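CG14216 (PDB 3P9Y) dephosphorylates the heptapeptide repeats of the RNA polymerase II C-terminal domain, acts on a cis-proline form of its phosphoserine substrate, and probably serves RNA processing and termination. Local coordinates at residues 38-43 and 105-110; 63-68 and 94-99. The protein carries 2 engineered substitutions. All coordinates share one frame; numbering follows the deposited sequence.

Contact 1: residues 38-43 and 105-110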
ATOM      1  N   ARG A  38       3.846   0.988  -7.021  1.00 17.91           N
ATOM      2  CA  ARG A  38       3.725  -0.460  -6.865  1.00 18.20           C
ATOM      3  C   ARG A  38       3.211  -0.728  -5.459  1.00 17.33           C
ATOM      4  O   ARG A  38       3.342   0.122  -4.588  1.00 17.28           O
ATOM      5  CB  ARG A  38       5.077  -1.152  -7.074  1.00 20.22           C
ATOM      6  CG  ARG A  38       5.631  -1.015  -8.480  1.00 23.90           C
ATOM      7  CD  ARG A  38       6.884  -1.852  -8.676  1.00 28.41           C
ATOM      8  NE  ARG A  38       7.295  -1.911 -10.077  1.00 34.54           N
ATOM      9  CZ  ARG A  38       8.013  -0.975 -10.692  1.00 37.56           C
ATOM     10  NH1 ARG A  38       8.408   0.112 -10.035  1.00 35.72           N
ATOM     11  NH2 ARG A  38       8.337  -1.126 -11.970  1.00 40.77           N
ATOM     12  N   SER A  39       2.617  -1.894  -5.235  1.00 17.14           N
ATOM     13  CA  SER A  39       2.035  -2.200  -3.930  1.00 18.07           C
ATOM     14  C   SER A  39       2.445  -3.577  -3.433  1.00 18.08           C
ATOM     15  O   SER A  39       2.710  -4.479  -4.226  1.00 17.83           O
ATOM     16  CB  SER A  39       0.508  -2.114  -3.988  1.00 16.85           C
ATOM     17  OG  SER A  39      -0.017  -2.994  -4.966  1.00 16.23           O
ATOM     18  N   TYR A  40       2.476  -3.729  -2.112  1.00 17.79           N
ATOM     19  CA  TYR A  40       2.878  -4.981  -1.482  1.00 18.51           C
ATOM     20  C   TYR A  40       2.185  -5.170  -0.132  1.00 18.73           C
ATOM     21  O   TYR A  40       1.605  -4.235   0.416  1.00 17.75           O
ATOM     22  CB  TYR A  40       4.396  -4.995  -1.274  1.00 18.63           C
ATOM     23  CG  TYR A  40       5.182  -4.706  -2.526  1.00 18.36           C
ATOM     24  CD1 TYR A  40       5.529  -5.726  -3.400  1.00 19.94           C
ATOM     25  CD2 TYR A  40       5.569  -3.413  -2.840  1.00 18.40           C
ATOM     26  CE1 TYR A  40       6.241  -5.466  -4.553  1.00 20.59           C
ATOM     27  CE2 TYR A  40       6.283  -3.142  -3.989  1.00 20.24           C
ATOM     28  CZ  TYR A  40       6.617  -4.172  -4.842  1.00 22.14           C
ATOM     29  OH  TYR A  40       7.327  -3.908  -5.990  1.00 22.89           O
ATOM     30  N   GLY A  41       2.251  -6.391   0.390  1.00 19.15           N
ATOM     31  CA  GLY A  41       1.815  -6.690   1.741  1.00 19.38           C
ATOM     32  C   GLY A  41       3.018  -7.213   2.505  1.00 20.09           C
ATOM     33  O   GLY A  41       4.012  -7.576   1.892  1.00 20.89           O
ATOM     34  N   THR A  42       2.939  -7.254   3.830  1.00 21.16           N
ATOM     35  CA  THR A  42       4.071  -7.690   4.645  1.00 22.50           C
ATOM     36  C   THR A  42       3.781  -8.985   5.405  1.00 24.45           C
ATOM     37  O   THR A  42       4.685  -9.590   5.974  1.00 25.86           O
ATOM     38  CB  THR A  42       4.484  -6.607   5.661  1.00 21.18           C
ATOM     39  OG1 THR A  42       3.339  -6.191   6.414  1.00 20.57           O
ATOM     40  CG2 THR A  42       5.088  -5.408   4.955  1.00 20.07           C
ATOM     41  N   GLY A  43       2.520  -9.404   5.419  1.00 24.17           N
ATOM     42  CA  GLY A  43       2.137 -10.629   6.097  1.00 26.60           C
ATOM     43  C   GLY A  43       2.820 -11.857   5.516  1.00 28.70           C
ATOM     44  O   GLY A  43       3.391 -11.815   4.428  1.00 27.13           O
ATOM     45  N   THR A 105      10.484  -8.579  -2.829  1.00 27.05           N
ATOM     46  CA  THR A 105      10.657  -7.769  -4.030  1.00 27.59           C
ATOM     47  C   THR A 105      12.088  -7.262  -4.170  1.00 30.45           C
ATOM     48  O   THR A 105      12.774  -7.027  -3.179  1.00 30.93           O
ATOM     49  CB  THR A 105       9.700  -6.558  -4.059  1.00 26.95           C
ATOM     50  OG1 THR A 105       9.709  -5.974  -5.367  1.00 28.08           O
ATOM     51  CG2 THR A 105      10.113  -5.509  -3.039  1.00 24.93           C
ATOM     52  N   LYS A 106      12.519  -7.091  -5.414  1.00 31.42           N
ATOM     53  CA  LYS A 106      13.839  -6.552  -5.717  1.00 33.14           C
ATOM     54  C   LYS A 106      13.737  -5.119  -6.241  1.00 31.50           C
ATOM     55  O   LYS A 106      14.749  -4.473  -6.508  1.00 31.32           O
ATOM     56  CB  LYS A 106      14.538  -7.440  -6.750  1.00 37.21           C
ATOM     57  CG  LYS A 106      14.772  -8.871  -6.273  1.00 39.53           C
ATOM     58  CD  LYS A 106      15.788  -8.915  -5.135  1.00 43.71           C
ATOM     59  CE  LYS A 106      15.292  -9.757  -3.965  1.00 47.10           C
ATOM     60  NZ  LYS A 106      15.100 -11.193  -4.325  1.00 48.31           N
ATOM     61  N   GLU A 107      12.513  -4.622  -6.385  1.00 29.88           N
ATOM     62  CA  GLU A 107      12.304  -3.246  -6.823  1.00 29.57           C
ATOM     63  C   GLU A 107      12.798  -2.279  -5.753  1.00 27.72           C
ATOM     64  O   GLU A 107      12.775  -2.593  -4.562  1.00 26.10           O
ATOM     65  CB  GLU A 107      10.819  -2.989  -7.099  1.00 28.98           C
ATOM     66  CG  GLU A 107      10.191  -3.938  -8.108  1.00 31.71           C
ATOM     67  CD  GLU A 107      10.733  -3.746  -9.513  1.00 34.59           C
ATOM     68  OE1 GLU A 107      11.309  -2.674  -9.798  1.00 34.80           O
ATOM     69  OE2 GLU A 107      10.576  -4.670 -10.339  1.00 38.05           O
ATOM     70  N   GLN A 108      13.235  -1.101  -6.182  1.00 26.54           N
ATOM     71  CA  GLN A 108      13.654  -0.054  -5.258  1.00 26.32           C
ATOM     72  C   GLN A 108      12.773   1.181  -5.415  1.00 24.78           C
ATOM     73  O   GLN A 108      12.190   1.408  -6.472  1.00 24.49           O
ATOM     74  CB  GLN A 108      15.115   0.310  -5.503  1.00 28.06           C
ATOM     75  CG  GLN A 108      16.060  -0.860  -5.322  1.00 27.36           C
ATOM     76  CD  GLN A 108      17.506  -0.432  -5.333  1.00 29.63           C
ATOM     77  OE1 GLN A 108      17.832   0.674  -5.761  1.00 31.03           O
ATOM     78  NE2 GLN A 108      18.387  -1.305  -4.859  1.00 30.47           N
ATOM     79  N   PHE A 109      12.684   1.982  -4.359  1.00 23.72           N
ATOM     80  CA  PHE A 109      11.760   3.109  -4.341  1.00 21.20           C
ATOM     81  C   PHE A 109      12.370   4.341  -3.693  1.00 20.45           C
ATOM     82  O   PHE A 109      13.309   4.245  -2.909  1.00 21.95           O
ATOM     83  CB  PHE A 109      10.486   2.716  -3.593  1.00 19.18           C
ATOM     84  CG  PHE A 109       9.857   1.451  -4.100  1.00 19.85           C
ATOM     85  CD1 PHE A 109       9.006   1.476  -5.191  1.00 19.72           C
ATOM     86  CD2 PHE A 109      10.128   0.235  -3.492  1.00 21.07           C
ATOM     87  CE1 PHE A 109       8.431   0.306  -5.667  1.00 21.80           C
ATOM     88  CE2 PHE A 109       9.554  -0.936  -3.962  1.00 21.75           C
ATOM     89  CZ  PHE A 109       8.705  -0.898  -5.051  1.00 21.13           C
ATOM     90  N   ASP A 110      11.832   5.503  -4.041  1.00 19.80           N
ATOM     91  CA  ASP A 110      12.193   6.751  -3.389  1.00 19.77           C
ATOM     92  C   ASP A 110      11.342   6.958  -2.147  1.00 18.52           C
ATOM     93  O   ASP A 110      11.801   7.539  -1.169  1.00 18.06           O
ATOM     94  CB  ASP A 110      11.988   7.932  -4.336  1.00 19.48           C
ATOM     95  CG  ASP A 110      12.802   7.803  -5.605  1.00 23.00           C
ATOM     96  OD1 ASP A 110      14.044   7.702  -5.506  1.00 23.81           O
ATOM     97  OD2 ASP A 110      12.200   7.794  -6.697  1.00 21.45           O
TER

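Contact 2: residues 63-68 and 94-99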
ATOM      1  N   THR A  63      -0.871 -16.203  -5.349  1.00 27.64           N
ATOM      2  CA  THR A  63      -2.190 -16.653  -5.783  1.00 28.61           C
ATOM      3  C   THR A  63      -2.869 -15.514  -6.538  1.00 27.74           C
ATOM      4  O   THR A  63      -3.058 -14.433  -5.989  1.00 28.00           O
ATOM      5  CB  THR A  63      -3.091 -17.046  -4.589  1.00 29.12           C
ATOM      6  OG1 THR A  63      -2.414 -17.987  -3.747  1.00 32.58           O
ATOM      7  CG2 THR A  63      -4.396 -17.661  -5.078  1.00 28.77           C
ATOM      8  N   LYS A  64      -3.225 -15.750  -7.795  1.00 28.07           N
ATOM      9  CA  LYS A  64      -3.896 -14.735  -8.600  1.00 28.51           C
ATOM     10  C   LYS A  64      -5.171 -14.244  -7.920  1.00 28.27           C
ATOM     11  O   LYS A  64      -5.907 -15.032  -7.326  1.00 29.02           O
ATOM     12  CB  LYS A  64      -4.247 -15.293  -9.979  1.00 31.89           C
ATOM     13  CG  LYS A  64      -3.057 -15.648 -10.851  1.00 36.77           C
ATOM     14  CD  LYS A  64      -3.538 -16.153 -12.207  1.00 44.62           C
ATOM     15  CE  LYS A  64      -2.416 -16.771 -13.019  1.00 54.63           C
ATOM     16  NZ  LYS A  64      -2.918 -17.386 -14.277  1.00 59.69           N
ATOM     17  N   TYR A  65      -5.429 -12.943  -8.007  1.00 27.38           N
ATOM     18  CA  TYR A  65      -6.668 -12.381  -7.482  1.00 27.65           C
ATOM     19  C   TYR A  65      -7.857 -13.073  -8.136  1.00 29.06           C
ATOM     20  O   TYR A  65      -8.891 -13.276  -7.511  1.00 27.35           O
ATOM     21  CB  TYR A  65      -6.754 -10.877  -7.757  1.00 25.56           C
ATOM     22  CG  TYR A  65      -5.759 -10.031  -6.990  1.00 23.39           C
ATOM     23  CD1 TYR A  65      -5.845  -9.899  -5.609  1.00 22.47           C
ATOM     24  CD2 TYR A  65      -4.747  -9.350  -7.652  1.00 22.41           C
ATOM     25  CE1 TYR A  65      -4.939  -9.119  -4.906  1.00 21.63           C
ATOM     26  CE2 TYR A  65      -3.838  -8.569  -6.960  1.00 22.04           C
ATOM     27  CZ  TYR A  65      -3.940  -8.456  -5.586  1.00 20.77           C
ATOM     28  OH  TYR A  65      -3.036  -7.677  -4.896  1.00 21.57           O
ATOM     29  N   GLU A  66      -7.701 -13.429  -9.405  1.00 30.92           N
ATOM     30  CA  GLU A  66      -8.776 -14.059 -10.158  1.00 34.61           C
ATOM     31  C   GLU A  66      -9.137 -15.420  -9.565  1.00 33.90           C
ATOM     32  O   GLU A  66     -10.309 -15.792  -9.516  1.00 33.92           O
ATOM     33  CB  GLU A  66      -8.374 -14.214 -11.625  1.00 36.91           C
ATOM     34  CG  GLU A  66      -9.438 -14.871 -12.484  1.00 46.61           C
ATOM     35  CD  GLU A  66      -9.022 -14.999 -13.936  1.00 56.95           C
ATOM     36  OE1 GLU A  66      -7.866 -14.646 -14.257  1.00 53.35           O
ATOM     37  OE2 GLU A  66      -9.851 -15.452 -14.754  1.00 68.55           O
ATOM     38  N   ASP A  67      -8.129 -16.159  -9.113  1.00 30.79           N
ATOM     39  CA  ASP A  67      -8.359 -17.475  -8.531  1.00 33.06           C
ATOM     40  C   ASP A  67      -8.976 -17.375  -7.142  1.00 32.96           C
ATOM     41  O   ASP A  67      -9.802 -18.201  -6.767  1.00 33.43           O
ATOM     42  CB  ASP A  67      -7.058 -18.273  -8.473  1.00 32.86           C
ATOM     43  CG  ASP A  67      -6.609 -18.743  -9.839  1.00 34.00           C
ATOM     44  OD1 ASP A  67      -7.451 -18.760 -10.758  1.00 35.71           O
ATOM     45  OD2 ASP A  67      -5.421 -19.092  -9.993  1.00 35.62           O
ATOM     46  N   ILE A  68      -8.575 -16.369  -6.375  1.00 31.86           N
ATOM     47  CA  ILE A  68      -9.178 -16.142  -5.068  1.00 30.78           C
ATOM     48  C   ILE A  68     -10.641 -15.768  -5.264  1.00 31.17           C
ATOM     49  O   ILE A  68     -11.508 -16.200  -4.509  1.00 32.14           O
ATOM     50  CB  ILE A  68      -8.444 -15.034  -4.292  1.00 29.83           C
ATOM     51  CG1 ILE A  68      -6.995 -15.459  -4.024  1.00 29.33           C
ATOM     52  CG2 ILE A  68      -9.168 -14.727  -2.988  1.00 29.17           C
ATOM     53  CD1 ILE A  68      -6.146 -14.391  -3.375  1.00 28.63           C
ATOM     54  N   ARG A  94      -7.823  -6.032 -12.029  1.00 23.88           N
ATOM     55  CA  ARG A  94      -7.640  -5.063 -13.104  1.00 23.94           C
ATOM     56  C   ARG A  94      -6.341  -4.290 -12.959  1.00 23.85           C
ATOM     57  O   ARG A  94      -5.836  -3.739 -13.933  1.00 24.42           O
ATOM     58  CB  ARG A  94      -8.805  -4.081 -13.141  1.00 24.74           C
ATOM     59  CG  ARG A  94     -10.145  -4.737 -13.378  1.00 27.50           C
ATOM     60  CD  ARG A  94     -11.195  -3.705 -13.716  1.00 26.25           C
ATOM     61  NE  ARG A  94     -12.538  -4.262 -13.670  1.00 28.00           N
ATOM     62  CZ  ARG A  94     -13.617  -3.632 -14.120  1.00 27.98           C
ATOM     63  NH1 ARG A  94     -13.502  -2.427 -14.659  1.00 23.27           N
ATOM     64  NH2 ARG A  94     -14.808  -4.211 -14.036  1.00 27.14           N
ATOM     65  N   ILE A  95      -5.804  -4.236 -11.745  1.00 21.96           N
ATOM     66  CA  ILE A  95      -4.536  -3.552 -11.515  1.00 21.79           C
ATOM     67  C   ILE A  95      -3.347  -4.471 -11.785  1.00 21.71           C
ATOM     68  O   ILE A  95      -2.406  -4.094 -12.480  1.00 20.15           O
ATOM     69  CB  ILE A  95      -4.443  -3.011 -10.083  1.00 21.57           C
ATOM     70  CG1 ILE A  95      -5.455  -1.880  -9.894  1.00 21.78           C
ATOM     71  CG2 ILE A  95      -3.031  -2.504  -9.795  1.00 20.77           C
ATOM     72  CD1 ILE A  95      -5.530  -1.358  -8.482  1.00 22.30           C
ATOM     73  N   LYS A  96      -3.383  -5.677 -11.238  1.00 22.07           N
ATOM     74  CA  LYS A  96      -2.283  -6.604 -11.441  1.00 22.47           C
ATOM     75  C   LYS A  96      -2.688  -8.041 -11.173  1.00 23.21           C
ATOM     76  O   LYS A  96      -3.755  -8.313 -10.623  1.00 23.64           O
ATOM     77  CB  LYS A  96      -1.081  -6.212 -10.571  1.00 21.51           C
ATOM     78  CG  LYS A  96      -1.321  -6.291  -9.064  1.00 22.48           C
ATOM     79  CD  LYS A  96      -0.088  -5.813  -8.297  1.00 21.56           C
ATOM     80  CE  LYS A  96      -0.231  -5.986  -6.795  1.00 20.15           C
ATOM     81  NZ  LYS A  96       0.931  -5.378  -6.083  1.00 20.40           N
ATOM     82  N   LYS A  97      -1.803  -8.948 -11.565  1.00 24.28           N
ATOM     83  CA  LYS A  97      -2.057 -10.379 -11.548  1.00 26.20           C
ATOM     84  C   LYS A  97      -2.327 -10.907 -10.147  1.00 25.16           C
ATOM     85  O   LYS A  97      -3.295 -11.630  -9.930  1.00 27.27           O
ATOM     86  CB  LYS A  97      -0.844 -11.100 -12.145  1.00 32.22           C
ATOM     87  CG  LYS A  97      -0.946 -12.617 -12.207  1.00 39.39           C
ATOM     88  CD  LYS A  97       0.436 -13.228 -12.434  1.00 47.96           C
ATOM     89  CE  LYS A  97       0.365 -14.686 -12.864  1.00 62.99           C
ATOM     90  NZ  LYS A  97      -0.064 -14.838 -14.284  1.00 65.68           N
ATOM     91  N   CYS A  98      -1.476 -10.551  -9.191  1.00 23.49           N
ATOM     92  CA  CYS A  98      -1.528 -11.189  -7.882  1.00 24.79           C
ATOM     93  C   CYS A  98      -0.910 -10.365  -6.758  1.00 22.72           C
ATOM     94  O   CYS A  98      -0.080  -9.491  -6.999  1.00 21.86           O
ATOM     95  CB  CYS A  98      -0.791 -12.527  -7.951  1.00 27.46           C
ATOM     96  SG  CYS A  98       0.978 -12.343  -8.305  1.00 28.15           S
ATOM     97  N   PRO A  99      -1.312 -10.659  -5.515  1.00 23.31           N
ATOM     98  CA  PRO A  99      -0.685 -10.058  -4.333  1.00 21.95           C
ATOM     99  C   PRO A  99       0.816 -10.360  -4.270  1.00 23.42           C
ATOM    100  O   PRO A  99       1.218 -11.492  -4.561  1.00 24.69           O
ATOM    101  CB  PRO A  99      -1.392 -10.731  -3.154  1.00 22.72           C
ATOM    102  CG  PRO A  99      -2.422 -11.641  -3.714  1.00 23.65           C
ATOM    103  CD  PRO A  99      -2.496 -11.470  -5.188  1.00 24.14           C
TER
HETATM  104  O   HOH W   1      -5.672 -12.240 -11.200  1.00 29.21           O

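Contact 1: residues 38-43 and 105-110
Arg38 and Tyr40 of strand 36-41 face the loop 105-110, the touching parts running 132° apart and CA of Arg38 9.0 Å from CA of Glu107, so side chains bridge the gap. The strand is outermost in the central sheet of this LMW PTP-like fold, and the loop leads into its strand 111-114. Tyrosine suits its place because its ring packs while its hydroxyl bonds: Thr105 OG1 donates to Tyr40 OH at 3.2 Å, and itself accepts from Glu107 N in an ST turn. Threonine adds a methyl, CG2, over one face of the Tyr40 ring, toward the rim. Phe109 offers a flat apolar rim, met tip to tip, with Tyr40 CE2 3.5 Å from Phe109 CZ. A phenylalanine in place of Tyr40 would probably leave Thr105 OG1 without its acceptor here and a small gap beside the Phe109 edge. Nearer the solvent, which suits opposite charges, the Glu107 chain bends (chi2 -68°), bringing CD toward the Arg38 guanidinium. The two planes stack within 5°, a long salt bridge of charge alone, since no N-H points at the oxygen: Glu107 OE1 sits over the guanidinium centre, 3.8 Å from Arg38 CZ.

Contact 2: residues 63-68 and 94-99
Tyr65 reaches Pro99 because its CG stands anti to its own carbonyl carbon (chi1 -68°) and chi2 of -67° then turns one ring face to the proline. Pro99 CD sits over that face, 3.4 Å from the centroid of the Tyr65 ring, in a CH-pi contact. Proline suits the site: its CD hydrogens, polarised by the adjoining nitrogen, meet the pi cloud on one side, while Thr63 O also comes close to the same carbon, at 3.1 Å from Pro99 CD. The ring edge is occupied as well, with Lys96 O in its plane, 3.3 Å from Tyr65 CD2.

Backbone bonding fixes the start of helix 65-82, where Lys64 is the N-cap residue. The first amides of a helix lack partners within it, and the carbonyl of Lys97 serves one directly and the next through a water. Tyr65 N donates to Lys97 O at 3.2 Å (158° at the hydrogen), and the water accepts from Glu66 N at 3.0 Å and donates to Lys97 O at 2.8 Å. On the outer side the aliphatic chains of Lys64 and Lys97 pack tightly, CE against CE, and bring two like charges together, Lys64 NZ 3.8 Å from Lys97 NZ; solvent probably eases this repulsion.

The Tyr65 hydroxyl bonds to Asn19 O, and Lys96 NZ reaches Ser39 OG and also forms a salt bridge with Glu100. The contact thus ties the beginning of helix 65-82 to the chain leaving helix 85-95, with Leu89 and Asn92 of that helix touching Tyr65, and Met24 of helix 22-32 also touching the Tyr65 side chain.

In the fold
Contact 2 closes a hairpin of helices within the span of chain that contact 1 brings together, and the two centres lie about 16 Å apart. They meet directly where Ser39 OG of strand 36-41 and Lys96 NZ come within 2.8 Å, probably a hydrogen bond. Ser39 points away from the loop of contact 1, so it can serve this second neighbour. Asn19 joins both: its OD1 bonds to Ser39, its backbone O to Tyr65. Asn19 belongs to the loop between strand 11-16 and helix 22-32, where enzymes of the LMW PTP-like fold carry their phosphate-binding P-loop, so contact 2 probably borders the active site, whereas contact 1 packs on the other side of strand 36-41 from Ser39.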